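Local coordinates for lipase, class 3 (Penicillium roqueforti FM164, PDB 6L7N), which probably hydrolyses the ester bonds of acylglycerols, as other fungal class 3 lipases of the alpha/beta-hydrolase fold do, at residues S66-V71 and A77-F82; V53-S58 and I126-E131; D26-Q31 and S81-Y86; L141-H146 and L155-L160. All coordinates share one frame; numbering follows the deposited sequence.

Overall arrangement
All four contacts meet at one central, mixed beta-sheet. Contact 1 is the hairpin of strands 66-72 and 77-83. Contact 2 ties the neighbouring edge strand 52-57 to helix 112-135, its centre about 8 Å from that of contact 1. Contact 3 shares Ser81 and Phe82 with contact 1 and leads off the end of strand 77-83, with centres about 9 Å apart. In contact 4 the next strand, 140-146, meets helix 148-161; its centre lies about 10 Å from that of contact 1, and Leu80 N bonds to Ala142 O across the sheet. Contact 4 holds Gly145 of the probable nucleophile elbow, whereas contact 2 lies at the surface, its centre about 13 Å from that of contact 4.

Contact 1 (S66-V71 and A77-F82); sequences SGFIAV and AVVLSF
The Phe68 ring lies with one face over Ser81, whose CB is 3.6 Å from the ring centroid and 20° off its normal, a CH-pi contact displaced toward the rim at CZ. Phe68 CG stands between the backbone N and the carbonyl carbon (chi1 60°), which folds the ring back across the neighbouring strand. The same two residues are joined through their backbones: Ser81 N donates to Phe68 O at 2.9 Å, nearly straight at the hydrogen (174°), and Phe68 N returns a bond to Ser81 O. Ala70 and Val79 form the next hydrogen-bonded pair, the bond from Val79 N to Ala70 O measuring 2.8 Å. The two strands are thus an antiparallel beta hairpin built into the central sheet of an alpha/beta-hydrolase fold. On the other face of the sheet Ile69 divides its branches between two partners, CG2 meeting Val78 CG1 at 3.7 Å and CG1 reaching Leu80 CD1 at 3.8 Å. Gly67 CA comes within 3.0 Å of Ser81 O, where a side chain would collide. With alanine at Phe68, Ser81 CB would probably lose its aromatic cover and a gap would open beside Ile36. Farther out, Leu129 and Ile125 of helix 112-135 pack on the Ile69 face, while the carbonyl O of Tyr18 in helix 6-22 holds Ser81 OG.

Contact 2 (V53-S58 and I126-E131); sequences VFYDFS and IKELKE
Tyr55 OH faces the carboxylate of Glu131, 2.8 Å from OE1 and 3.5 Å from OE2. OE1 lies almost in line with the CZ-OH bond, a poor angle for a hydroxyl hydrogen, so the approach does not count as a hydrogen bond. It comes in at the ring edge, and the carboxylate plane stands nearly upright to the ring, 85° away from it. Glu128, one helical turn earlier, treats the same ring quite differently: its side chain is laid along one face. Its CB is 3.4 Å from Tyr55 CD2, its CG sits over the ring centre at 3.6 Å from the centroid, and its CD is 3.5 Å from Tyr55 CG. The chain runs extended beyond CG and carries the carboxylate on toward Tyr55 CB, where OE2 ends 3.4 Å away; the carboxylate plane lies within 5° of parallel to the ring. Tyr55 lies on edge strand 52-57, where Phe54 and Tyr55 both face Ile69 in a classic beta bulge; both bond to the Ile69 backbone, and the chain turns a corner at Phe54. Ile69 also packs against Glu128, linking the sheet to helix 112-135. Putting an alanine at Tyr55 would probably leave the aliphatic part of Glu128 without its flat support, its carboxylate free to swing, and open a gap between strand and helix. With the Glu131 carboxylate beside its oxygen, the phenol would probably be harder to ionise, and the grip on the ring rests mainly on CH-pi contact.

Contact 3 (D26-Q31 and S81-Y86); sequences DDYTAQ and SFRGSY
Tyr28 and Arg83 bridge backbones that stay well apart, 9.4 Å between their CA atoms, the first at the end of helix 25-28 and the second at the end of strand 77-83. Their side chains close the distance with their ends: Tyr28 OH is 3.1 Å from Arg83 NH2, and the same nitrogen is 3.5 Å from Tyr28 CE2. The hydroxyl arrives at the edge of the guanidinium, near its plane, while the ring stands almost upright to that plane at 85°. Tyr28 CG points between its own N and carbonyl carbon (chi1 62°), a setting that turns the phenol toward the strand. Arg83 is bent at its second and third torsions, doubling back so that NE donates to Gly84 O at 2.8 Å. Tyr86 lies against one guanidinium face, its CD2 3.8 Å above the plane over the centre, with the edge of its ring turned to the cation. NH1 bonds to Asp64 O and to Asn59 OD1, so the guanidinium is held from several directions, its charge probably eased by neutral oxygen acceptors. Arg83 sits close to the probable Ser-His-Asp triad but makes no contact with it. The turn it braces through Gly84 is the loop after this strand, which in related filamentous fungal lipases supplies a residue of the oxyanion hole.

Contact 4 (L141-H146 and L155-L160); sequences LAVVGH and LAVADL
Val143 and Val157 join the strand and the helix that flank a probable nucleophile elbow, the GxSxG turn that includes Gly145 and Ser147. One methyl of Val157, CG2, presses into the isopropyl group of Val143: it is 3.2 Å from CB, 3.5 Å from CG1 and 3.6 Å from CG2. The first two separations are shorter than usual van der Waals contact, so the fit is tight, and the two side chains pass alongside, running opposite ways. Val157 CG2 lies opposite the carbonyl carbon across the CA-CB bond, on the side of the backbone N, the position from which it can meet the strand. Backbones approach to 6.3 Å between the CA atoms of Val143 and Val157. One helical turn along, Leu160 CD1 meets Leu141 CD2 more loosely, at 4.4 Å. Leu160 N is bonded to Ala156 O, which keeps the inward-facing residues in helical spacing. Leu160 also rests on Leu80 and Leu129, while Ala156 touches Phe82 and Val157 touches Leu170, so this face of the helix is held by three adjacent strands and by helix 112-135. Asp159 pairs instead with Arg122 and Lys163 in salt bridges. At the far end of the strand the His146 ring stacks on that of His261, the probable triad histidine, and its NE2 bonds to His261 O. Strand 140-146, helix 148-161 and strand 169-173 form a beta-alpha-beta unit, whose first half is the strand-elbow-helix element that presents the nucleophilic serine in alpha/beta-hydrolases.

Contact 1 (S66-V71 and A77-F82)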
loop_
_atom_site.group_PDB
_atom_site.type_symbol
_atom_site.label_atom_id
_atom_site.label_comp_id
_atom_site.label_asym_id
_atom_site.label_seq_id
_atom_site.Cartn_x
_atom_site.Cartn_y
_atom_site.Cartn_z
ATOM N N SER A 66 7.573 -8.047 -4.832
ATOM C CA SER A 66 8.257 -8.702 -3.723
ATOM C C SER A 66 7.578 -8.285 -2.423
ATOM O O SER A 66 6.721 -7.402 -2.400
ATOM C CB SER A 66 9.753 -8.366 -3.717
ATOM O OG SER A 66 9.967 -6.971 -3.725
ATOM N N GLY A 67 7.936 -8.934 -1.328
ATOM C CA GLY A 67 7.342 -8.563 -0.062
ATOM C C GLY A 67 7.554 -9.622 0.998
ATOM O O GLY A 67 8.367 -10.535 0.850
ATOM N N PHE A 68 6.775 -9.482 2.061
ATOM C CA PHE A 68 6.989 -10.348 3.217
ATOM C C PHE A 68 5.740 -10.401 4.078
ATOM O O PHE A 68 4.876 -9.523 4.018
ATOM C CB PHE A 68 8.186 -9.881 4.055
ATOM C CG PHE A 68 8.048 -8.475 4.614
ATOM C CD1 PHE A 68 7.316 -8.223 5.770
ATOM C CD2 PHE A 68 8.689 -7.410 3.993
ATOM C CE1 PHE A 68 7.213 -6.920 6.292
ATOM C CE2 PHE A 68 8.592 -6.117 4.497
ATOM C CZ PHE A 68 7.856 -5.862 5.653
ATOM N N ILE A 69 5.663 -11.466 4.873
ATOM C CA ILE A 69 4.769 -11.571 6.018
ATOM C C ILE A 69 5.646 -11.592 7.264
ATOM O O ILE A 69 6.512 -12.467 7.401
ATOM C CB ILE A 69 3.889 -12.828 5.950
ATOM C CG1 ILE A 69 3.161 -12.916 4.597
ATOM C CG2 ILE A 69 2.937 -12.890 7.144
ATOM C CD1 ILE A 69 2.321 -14.183 4.440
ATOM N N ALA A 70 5.431 -10.620 8.149
ATOM C CA ALA A 70 6.168 -10.498 9.401
ATOM C C ALA A 70 5.192 -10.469 10.566
ATOM O O ALA A 70 3.993 -10.251 10.388
ATOM C CB ALA A 70 7.032 -9.236 9.437
ATOM N N VAL A 71 5.703 -10.700 11.771
ATOM C CA VAL A 71 4.886 -10.644 12.977
ATOM C C VAL A 71 5.468 -9.600 13.915
ATOM O O VAL A 71 6.679 -9.591 14.175
ATOM C CB VAL A 71 4.767 -12.012 13.678
ATOM C CG1 VAL A 71 4.293 -11.794 15.104
ATOM C CG2 VAL A 71 3.743 -12.917 12.943
ATOM N N ALA A 77 0.279 -7.669 15.617
ATOM C CA ALA A 77 -0.155 -7.648 14.227
ATOM C C ALA A 77 0.682 -8.586 13.375
ATOM O O ALA A 77 1.900 -8.681 13.547
ATOM C CB ALA A 77 -0.088 -6.232 13.640
ATOM N N VAL A 78 0.007 -9.288 12.463
ATOM C CA VAL A 78 0.640 -9.926 11.321
ATOM C C VAL A 78 0.617 -8.916 10.190
ATOM O O VAL A 78 -0.414 -8.279 9.954
ATOM C CB VAL A 78 -0.099 -11.217 10.934
ATOM C CG1 VAL A 78 0.491 -11.825 9.679
ATOM C CG2 VAL A 78 -0.031 -12.219 12.097
ATOM N N VAL A 79 1.757 -8.738 9.524
ATOM C CA VAL A 79 1.946 -7.673 8.544
ATOM C C VAL A 79 2.278 -8.305 7.204
ATOM O O VAL A 79 3.260 -9.045 7.083
ATOM C CB VAL A 79 3.047 -6.688 8.966
ATOM C CG1 VAL A 79 3.264 -5.617 7.897
ATOM C CG2 VAL A 79 2.717 -6.058 10.327
ATOM N N LEU A 80 1.473 -7.993 6.199
ATOM C CA LEU A 80 1.683 -8.433 4.830
ATOM C C LEU A 80 2.073 -7.193 4.045
ATOM O O LEU A 80 1.242 -6.302 3.857
ATOM C CB LEU A 80 0.410 -9.056 4.262
ATOM C CG LEU A 80 0.398 -9.415 2.775
ATOM C CD1 LEU A 80 1.614 -10.266 2.396
ATOM C CD2 LEU A 80 -0.924 -10.133 2.457
ATOM N N SER A 81 3.321 -7.139 3.582
ATOM C CA SER A 81 3.865 -5.951 2.937
ATOM C C SER A 81 4.233 -6.260 1.494
ATOM O O SER A 81 4.897 -7.275 1.226
ATOM C CB SER A 81 5.093 -5.444 3.686
ATOM O OG SER A 81 5.758 -4.447 2.936
ATOM N N PHE A 82 3.818 -5.369 0.582
ATOM C CA PHE A 82 4.069 -5.504 -0.850
ATOM C C PHE A 82 4.909 -4.351 -1.383
ATOM O O PHE A 82 4.602 -3.179 -1.124
ATOM C CB PHE A 82 2.759 -5.526 -1.655
ATOM C CG PHE A 82 1.915 -6.733 -1.430
ATOM C CD1 PHE A 82 2.170 -7.914 -2.106
ATOM C CD2 PHE A 82 0.839 -6.681 -0.561
ATOM C CE1 PHE A 82 1.372 -9.028 -1.900
ATOM C CE2 PHE A 82 0.044 -7.775 -0.360
ATOM C CZ PHE A 82 0.310 -8.962 -1.027
#

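Contact 2 (V53-S58 and I126-E131)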
loop_
_atom_site.group_PDB
_atom_site.type_symbol
_atom_site.label_atom_id
_atom_site.label_comp_id
_atom_site.label_asym_id
_atom_site.label_seq_id
_atom_site.Cartn_x
_atom_site.Cartn_y
_atom_site.Cartn_z
ATOM N N VAL A 53 10.641 -11.779 10.203
ATOM C CA VAL A 53 10.030 -12.253 8.965
ATOM C C VAL A 53 9.510 -13.675 9.145
ATOM O O VAL A 53 10.277 -14.584 9.495
ATOM C CB VAL A 53 11.034 -12.190 7.803
ATOM C CG1 VAL A 53 10.452 -12.896 6.580
ATOM C CG2 VAL A 53 11.367 -10.753 7.488
ATOM N N PHE A 54 8.207 -13.881 8.860
ATOM C CA PHE A 54 7.674 -15.237 8.790
ATOM C C PHE A 54 7.854 -15.874 7.434
ATOM O O PHE A 54 8.204 -17.060 7.337
ATOM C CB PHE A 54 6.197 -15.230 9.115
ATOM C CG PHE A 54 5.933 -15.460 10.522
ATOM C CD1 PHE A 54 5.790 -16.723 11.010
ATOM C CD2 PHE A 54 5.832 -14.435 11.389
ATOM C CE1 PHE A 54 5.546 -16.939 12.373
ATOM C CE2 PHE A 54 5.584 -14.663 12.761
ATOM C CZ PHE A 54 5.471 -15.914 13.235
ATOM N N TYR A 55 7.553 -15.110 6.395
ATOM C CA TYR A 55 7.674 -15.591 5.035
ATOM C C TYR A 55 8.077 -14.409 4.184
ATOM O O TYR A 55 7.835 -13.267 4.556
ATOM C CB TYR A 55 6.358 -16.176 4.501
ATOM C CG TYR A 55 5.828 -17.371 5.264
ATOM C CD1 TYR A 55 6.380 -18.634 5.081
ATOM C CD2 TYR A 55 4.770 -17.240 6.153
ATOM C CE1 TYR A 55 5.898 -19.728 5.757
ATOM C CE2 TYR A 55 4.285 -18.337 6.850
ATOM C CZ TYR A 55 4.848 -19.578 6.643
ATOM O OH TYR A 55 4.377 -20.683 7.324
ATOM N N ASP A 56 8.696 -14.682 3.042
ATOM C CA ASP A 56 8.930 -13.596 2.103
ATOM C C ASP A 56 8.948 -14.133 0.684
ATOM O O ASP A 56 8.999 -15.344 0.440
ATOM C CB ASP A 56 10.221 -12.826 2.402
ATOM C CG ASP A 56 11.386 -13.721 2.698
ATOM O OD1 ASP A 56 11.518 -14.794 2.054
ATOM O OD2 ASP A 56 12.177 -13.325 3.591
ATOM N N PHE A 57 8.902 -13.194 -0.253
ATOM C CA PHE A 57 8.845 -13.528 -1.666
ATOM C C PHE A 57 9.569 -12.438 -2.443
ATOM O O PHE A 57 9.376 -11.248 -2.182
ATOM C CB PHE A 57 7.393 -13.707 -2.131
ATOM C CG PHE A 57 6.437 -12.640 -1.642
ATOM C CD1 PHE A 57 5.886 -12.705 -0.371
ATOM C CD2 PHE A 57 6.060 -11.603 -2.477
ATOM C CE1 PHE A 57 5.000 -11.737 0.071
ATOM C CE2 PHE A 57 5.171 -10.633 -2.046
ATOM C CZ PHE A 57 4.641 -10.701 -0.767
ATOM N N SER A 58 10.431 -12.845 -3.368
ATOM C CA SER A 58 11.391 -11.940 -3.979
ATOM C C SER A 58 10.978 -11.601 -5.401
ATOM O O SER A 58 10.304 -12.387 -6.074
ATOM C CB SER A 58 12.796 -12.557 -3.997
ATOM O OG SER A 58 13.730 -11.692 -4.621
ATOM N N ILE A 126 -2.048 -17.021 0.958
ATOM C CA ILE A 126 -3.214 -17.434 1.738
ATOM C C ILE A 126 -2.847 -18.577 2.681
ATOM O O ILE A 126 -3.189 -18.559 3.873
ATOM C CB ILE A 126 -4.380 -17.808 0.802
ATOM C CG1 ILE A 126 -4.897 -16.550 0.098
ATOM C CG2 ILE A 126 -5.511 -18.459 1.570
ATOM C CD1 ILE A 126 -5.990 -16.813 -0.936
ATOM N N LYS A 127 -2.122 -19.579 2.171
ATOM C CA LYS A 127 -1.744 -20.699 3.041
ATOM C C LYS A 127 -0.806 -20.240 4.166
ATOM O O LYS A 127 -0.973 -20.622 5.344
ATOM C CB LYS A 127 -1.105 -21.809 2.206
ATOM C CG LYS A 127 -2.030 -22.423 1.142
ATOM C CD LYS A 127 -1.291 -23.492 0.347
ATOM C CE LYS A 127 -2.097 -23.960 -0.857
ATOM N NZ LYS A 127 -1.214 -24.624 -1.854
ATOM N N GLU A 128 0.159 -19.378 3.826
ATOM C CA GLU A 128 1.099 -18.860 4.818
ATOM C C GLU A 128 0.380 -18.038 5.882
ATOM O O GLU A 128 0.678 -18.138 7.081
ATOM C CB GLU A 128 2.164 -18.005 4.124
ATOM C CG GLU A 128 3.081 -18.760 3.164
ATOM C CD GLU A 128 3.988 -17.845 2.333
ATOM O OE1 GLU A 128 4.947 -18.357 1.702
ATOM O OE2 GLU A 128 3.742 -16.615 2.304
ATOM N N LEU A 129 -0.544 -17.182 5.456
ATOM C CA LEU A 129 -1.278 -16.378 6.415
ATOM C C LEU A 129 -2.091 -17.262 7.341
ATOM O O LEU A 129 -2.193 -16.982 8.538
ATOM C CB LEU A 129 -2.181 -15.390 5.686
ATOM C CG LEU A 129 -1.482 -14.141 5.173
ATOM C CD1 LEU A 129 -2.490 -13.318 4.370
ATOM C CD2 LEU A 129 -0.915 -13.339 6.341
ATOM N N LYS A 130 -2.690 -18.328 6.810
ATOM C CA LYS A 130 -3.441 -19.212 7.694
ATOM C C LYS A 130 -2.536 -19.738 8.796
ATOM O O LYS A 130 -2.898 -19.715 9.985
ATOM C CB LYS A 130 -4.070 -20.363 6.905
ATOM C CG LYS A 130 -4.883 -21.316 7.778
ATOM C CD LYS A 130 -5.590 -22.367 6.950
ATOM C CE LYS A 130 -6.375 -23.327 7.843
ATOM N NZ LYS A 130 -6.852 -24.506 7.070
ATOM N N GLU A 131 -1.313 -20.126 8.425
ATOM C CA GLU A 131 -0.365 -20.614 9.426
ATOM C C GLU A 131 -0.011 -19.539 10.455
ATOM O O GLU A 131 -0.066 -19.775 11.672
ATOM C CB GLU A 131 0.895 -21.117 8.733
ATOM C CG GLU A 131 0.989 -22.601 8.643
ATOM C CD GLU A 131 2.317 -23.022 8.084
ATOM O OE1 GLU A 131 3.340 -22.790 8.758
ATOM O OE2 GLU A 131 2.338 -23.533 6.951
#

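Contact 3 (D26-Q31 and S81-Y86)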
loop_
_atom_site.group_PDB
_atom_site.type_symbol
_atom_site.label_atom_id
_atom_site.label_comp_id
_atom_site.label_asym_id
_atom_site.label_seq_id
_atom_site.Cartn_x
_atom_site.Cartn_y
_atom_site.Cartn_z
ATOM N N ASP A 26 17.378 -7.241 1.315
ATOM C CA ASP A 26 17.756 -7.946 2.539
ATOM C C ASP A 26 16.540 -8.417 3.322
ATOM O O ASP A 26 16.623 -9.404 4.055
ATOM C CB ASP A 26 18.593 -7.040 3.426
ATOM C CG ASP A 26 19.547 -6.198 2.638
ATOM O OD1 ASP A 26 20.161 -6.742 1.689
ATOM O OD2 ASP A 26 19.689 -4.985 2.944
ATOM N N ASP A 27 15.420 -7.715 3.212
ATOM C CA ASP A 27 14.259 -8.112 3.999
ATOM C C ASP A 27 13.382 -9.116 3.258
ATOM O O ASP A 27 12.904 -10.079 3.864
ATOM C CB ASP A 27 13.428 -6.886 4.393
ATOM C CG ASP A 27 14.097 -6.042 5.471
ATOM O OD1 ASP A 27 14.615 -6.606 6.467
ATOM O OD2 ASP A 27 14.114 -4.811 5.310
ATOM N N TYR A 28 13.177 -8.941 1.957
ATOM C CA TYR A 28 12.298 -9.873 1.268
ATOM C C TYR A 28 13.019 -11.117 0.764
ATOM O O TYR A 28 12.372 -12.004 0.198
ATOM C CB TYR A 28 11.532 -9.171 0.130
ATOM C CG TYR A 28 12.318 -8.560 -1.013
ATOM C CD1 TYR A 28 12.920 -9.355 -1.977
ATOM C CD2 TYR A 28 12.385 -7.178 -1.168
ATOM C CE1 TYR A 28 13.608 -8.787 -3.049
ATOM C CE2 TYR A 28 13.074 -6.597 -2.239
ATOM C CZ TYR A 28 13.683 -7.409 -3.172
ATOM O OH TYR A 28 14.355 -6.852 -4.241
ATOM N N THR A 29 14.325 -11.235 0.994
ATOM C CA THR A 29 15.019 -12.504 0.832
ATOM C C THR A 29 15.528 -13.037 2.159
ATOM O O THR A 29 16.366 -13.945 2.172
ATOM C CB THR A 29 16.194 -12.375 -0.137
ATOM O OG1 THR A 29 17.228 -11.602 0.486
ATOM C CG2 THR A 29 15.757 -11.716 -1.441
ATOM N N ALA A 30 15.067 -12.474 3.267
ATOM C CA ALA A 30 15.551 -12.886 4.573
ATOM C C ALA A 30 15.121 -14.318 4.886
ATOM O O ALA A 30 14.133 -14.846 4.350
ATOM C CB ALA A 30 15.047 -11.931 5.656
ATOM N N GLN A 31 15.895 -14.955 5.757
ATOM C CA GLN A 31 15.550 -16.280 6.243
ATOM C C GLN A 31 14.473 -16.181 7.314
ATOM O O GLN A 31 14.391 -15.194 8.049
ATOM C CB GLN A 31 16.788 -16.994 6.792
ATOM C CG GLN A 31 17.665 -17.561 5.692
ATOM C CD GLN A 31 16.920 -18.559 4.821
ATOM O OE1 GLN A 31 16.179 -19.406 5.321
ATOM N NE2 GLN A 31 17.091 -18.446 3.510
ATOM N N SER A 81 3.321 -7.139 3.582
ATOM C CA SER A 81 3.865 -5.951 2.937
ATOM C C SER A 81 4.233 -6.260 1.494
ATOM O O SER A 81 4.897 -7.275 1.226
ATOM C CB SER A 81 5.093 -5.444 3.686
ATOM O OG SER A 81 5.758 -4.447 2.936
ATOM N N PHE A 82 3.818 -5.369 0.582
ATOM C CA PHE A 82 4.069 -5.504 -0.850
ATOM C C PHE A 82 4.909 -4.351 -1.383
ATOM O O PHE A 82 4.602 -3.179 -1.124
ATOM C CB PHE A 82 2.759 -5.526 -1.655
ATOM C CG PHE A 82 1.915 -6.733 -1.430
ATOM C CD1 PHE A 82 2.170 -7.914 -2.106
ATOM C CD2 PHE A 82 0.839 -6.681 -0.561
ATOM C CE1 PHE A 82 1.372 -9.028 -1.900
ATOM C CE2 PHE A 82 0.044 -7.775 -0.360
ATOM C CZ PHE A 82 0.310 -8.962 -1.027
ATOM N N ARG A 83 5.936 -4.689 -2.157
ATOM C CA ARG A 83 6.654 -3.758 -3.016
ATOM C C ARG A 83 6.384 -4.151 -4.462
ATOM O O ARG A 83 6.536 -5.324 -4.832
ATOM C CB ARG A 83 8.163 -3.785 -2.722
ATOM C CG ARG A 83 8.956 -2.666 -3.380
ATOM C CD ARG A 83 10.264 -3.175 -4.018
ATOM N NE ARG A 83 10.007 -3.897 -5.261
ATOM C CZ ARG A 83 10.832 -4.782 -5.807
ATOM N NH1 ARG A 83 10.498 -5.393 -6.943
ATOM N NH2 ARG A 83 12.000 -5.044 -5.238
ATOM N N GLY A 84 5.967 -3.185 -5.271
ATOM C CA GLY A 84 5.776 -3.402 -6.688
ATOM C C GLY A 84 7.019 -3.044 -7.475
ATOM O O GLY A 84 8.099 -2.814 -6.929
ATOM N N SER A 85 6.852 -2.978 -8.795
ATOM C CA SER A 85 7.959 -2.562 -9.634
ATOM C C SER A 85 8.435 -1.178 -9.220
ATOM O O SER A 85 7.628 -0.277 -8.984
ATOM C CB SER A 85 7.541 -2.550 -11.099
ATOM O OG SER A 85 8.529 -1.889 -11.867
ATOM N N TYR A 86 9.748 -1.005 -9.117
ATOM C CA TYR A 86 10.296 0.322 -8.877
ATOM C C TYR A 86 10.538 1.100 -10.171
ATOM O O TYR A 86 11.093 2.201 -10.125
ATOM C CB TYR A 86 11.582 0.246 -8.045
ATOM C CG TYR A 86 12.581 -0.819 -8.446
ATOM C CD1 TYR A 86 13.451 -0.616 -9.510
ATOM C CD2 TYR A 86 12.678 -2.016 -7.736
ATOM C CE1 TYR A 86 14.370 -1.578 -9.879
ATOM C CE2 TYR A 86 13.599 -2.987 -8.097
ATOM C CZ TYR A 86 14.441 -2.761 -9.171
ATOM O OH TYR A 86 15.368 -3.710 -9.543
#

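Contact 4 (L141-H146 and L155-L160)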
loop_
_atom_site.group_PDB
_atom_site.type_symbol
_atom_site.label_atom_id
_atom_site.label_comp_id
_atom_site.label_asym_id
_atom_site.label_seq_id
_atom_site.Cartn_x
_atom_site.Cartn_y
_atom_site.Cartn_z
ATOM N N LEU A 141 -4.543 -8.288 11.213
ATOM C CA LEU A 141 -3.802 -8.455 9.978
ATOM C C LEU A 141 -3.756 -7.090 9.324
ATOM O O LEU A 141 -4.794 -6.442 9.175
ATOM C CB LEU A 141 -4.444 -9.486 9.039
ATOM C CG LEU A 141 -3.864 -9.504 7.610
ATOM C CD1 LEU A 141 -2.408 -9.962 7.568
ATOM C CD2 LEU A 141 -4.695 -10.328 6.634
ATOM N N ALA A 142 -2.554 -6.643 8.993
ATOM C CA ALA A 142 -2.321 -5.343 8.383
ATOM C C ALA A 142 -1.625 -5.590 7.056
ATOM O O ALA A 142 -0.575 -6.228 7.010
ATOM C CB ALA A 142 -1.475 -4.449 9.298
ATOM N N VAL A 143 -2.219 -5.106 5.976
ATOM C CA VAL A 143 -1.650 -5.216 4.648
ATOM C C VAL A 143 -1.211 -3.820 4.251
ATOM O O VAL A 143 -1.987 -2.867 4.377
ATOM C CB VAL A 143 -2.671 -5.777 3.648
ATOM C CG1 VAL A 143 -2.014 -6.054 2.315
ATOM C CG2 VAL A 143 -3.362 -7.026 4.221
ATOM N N VAL A 144 0.041 -3.694 3.821
ATOM C CA VAL A 144 0.623 -2.376 3.630
ATOM C C VAL A 144 1.474 -2.356 2.364
ATOM O O VAL A 144 2.065 -3.363 1.956
ATOM C CB VAL A 144 1.438 -1.962 4.876
ATOM C CG1 VAL A 144 2.492 -3.022 5.187
ATOM C CG2 VAL A 144 2.092 -0.598 4.688
ATOM N N GLY A 145 1.510 -1.193 1.729
ATOM C CA GLY A 145 2.487 -1.009 0.667
ATOM C C GLY A 145 2.544 0.447 0.273
ATOM O O GLY A 145 1.735 1.261 0.721
ATOM N N HIS A 146 3.513 0.754 -0.587
ATOM C CA HIS A 146 3.709 2.094 -1.111
ATOM C C HIS A 146 3.795 1.995 -2.628
ATOM O O HIS A 146 4.243 0.978 -3.164
ATOM C CB HIS A 146 4.993 2.734 -0.523
ATOM C CG HIS A 146 5.423 4.003 -1.201
ATOM N ND1 HIS A 146 6.450 4.038 -2.123
ATOM C CD2 HIS A 146 4.993 5.282 -1.067
ATOM C CE1 HIS A 146 6.626 5.283 -2.538
ATOM N NE2 HIS A 146 5.759 6.059 -1.910
ATOM N N LEU A 155 -5.659 -4.548 -3.525
ATOM C CA LEU A 155 -6.452 -5.651 -4.055
ATOM C C LEU A 155 -6.281 -6.870 -3.177
ATOM O O LEU A 155 -7.256 -7.585 -2.901
ATOM C CB LEU A 155 -6.073 -5.962 -5.506
ATOM C CG LEU A 155 -6.430 -4.816 -6.460
ATOM C CD1 LEU A 155 -5.721 -4.965 -7.786
ATOM C CD2 LEU A 155 -7.951 -4.794 -6.676
ATOM N N ALA A 156 -5.077 -7.054 -2.631
ATOM C CA ALA A 156 -4.876 -8.196 -1.756
ATOM C C ALA A 156 -5.786 -8.084 -0.545
ATOM O O ALA A 156 -6.517 -9.034 -0.214
ATOM C CB ALA A 156 -3.407 -8.301 -1.342
ATOM N N VAL A 157 -5.826 -6.894 0.074
ATOM C CA VAL A 157 -6.683 -6.731 1.243
ATOM C C VAL A 157 -8.107 -7.074 0.875
ATOM O O VAL A 157 -8.775 -7.862 1.556
ATOM C CB VAL A 157 -6.625 -5.301 1.797
ATOM C CG1 VAL A 157 -7.375 -5.248 3.107
ATOM C CG2 VAL A 157 -5.281 -4.884 2.019
ATOM N N ALA A 158 -8.587 -6.498 -0.230
ATOM C CA ALA A 158 -10.007 -6.648 -0.521
ATOM C C ALA A 158 -10.328 -8.118 -0.710
ATOM O O ALA A 158 -11.317 -8.633 -0.165
ATOM C CB ALA A 158 -10.379 -5.830 -1.765
ATOM N N ASP A 159 -9.420 -8.827 -1.381
ATOM C CA ASP A 159 -9.635 -10.235 -1.668
ATOM C C ASP A 159 -9.583 -11.036 -0.382
ATOM O O ASP A 159 -10.468 -11.859 -0.109
ATOM C CB ASP A 159 -8.572 -10.706 -2.653
ATOM C CG ASP A 159 -8.833 -12.095 -3.187
ATOM O OD1 ASP A 159 -9.969 -12.612 -3.081
ATOM O OD2 ASP A 159 -7.875 -12.663 -3.730
ATOM N N LEU A 160 -8.571 -10.757 0.452
ATOM C CA LEU A 160 -8.440 -11.494 1.702
ATOM C C LEU A 160 -9.620 -11.238 2.617
ATOM O O LEU A 160 -9.950 -12.089 3.454
ATOM C CB LEU A 160 -7.142 -11.122 2.408
ATOM C CG LEU A 160 -5.896 -11.626 1.681
ATOM C CD1 LEU A 160 -4.636 -11.017 2.286
ATOM C CD2 LEU A 160 -5.845 -13.163 1.692
#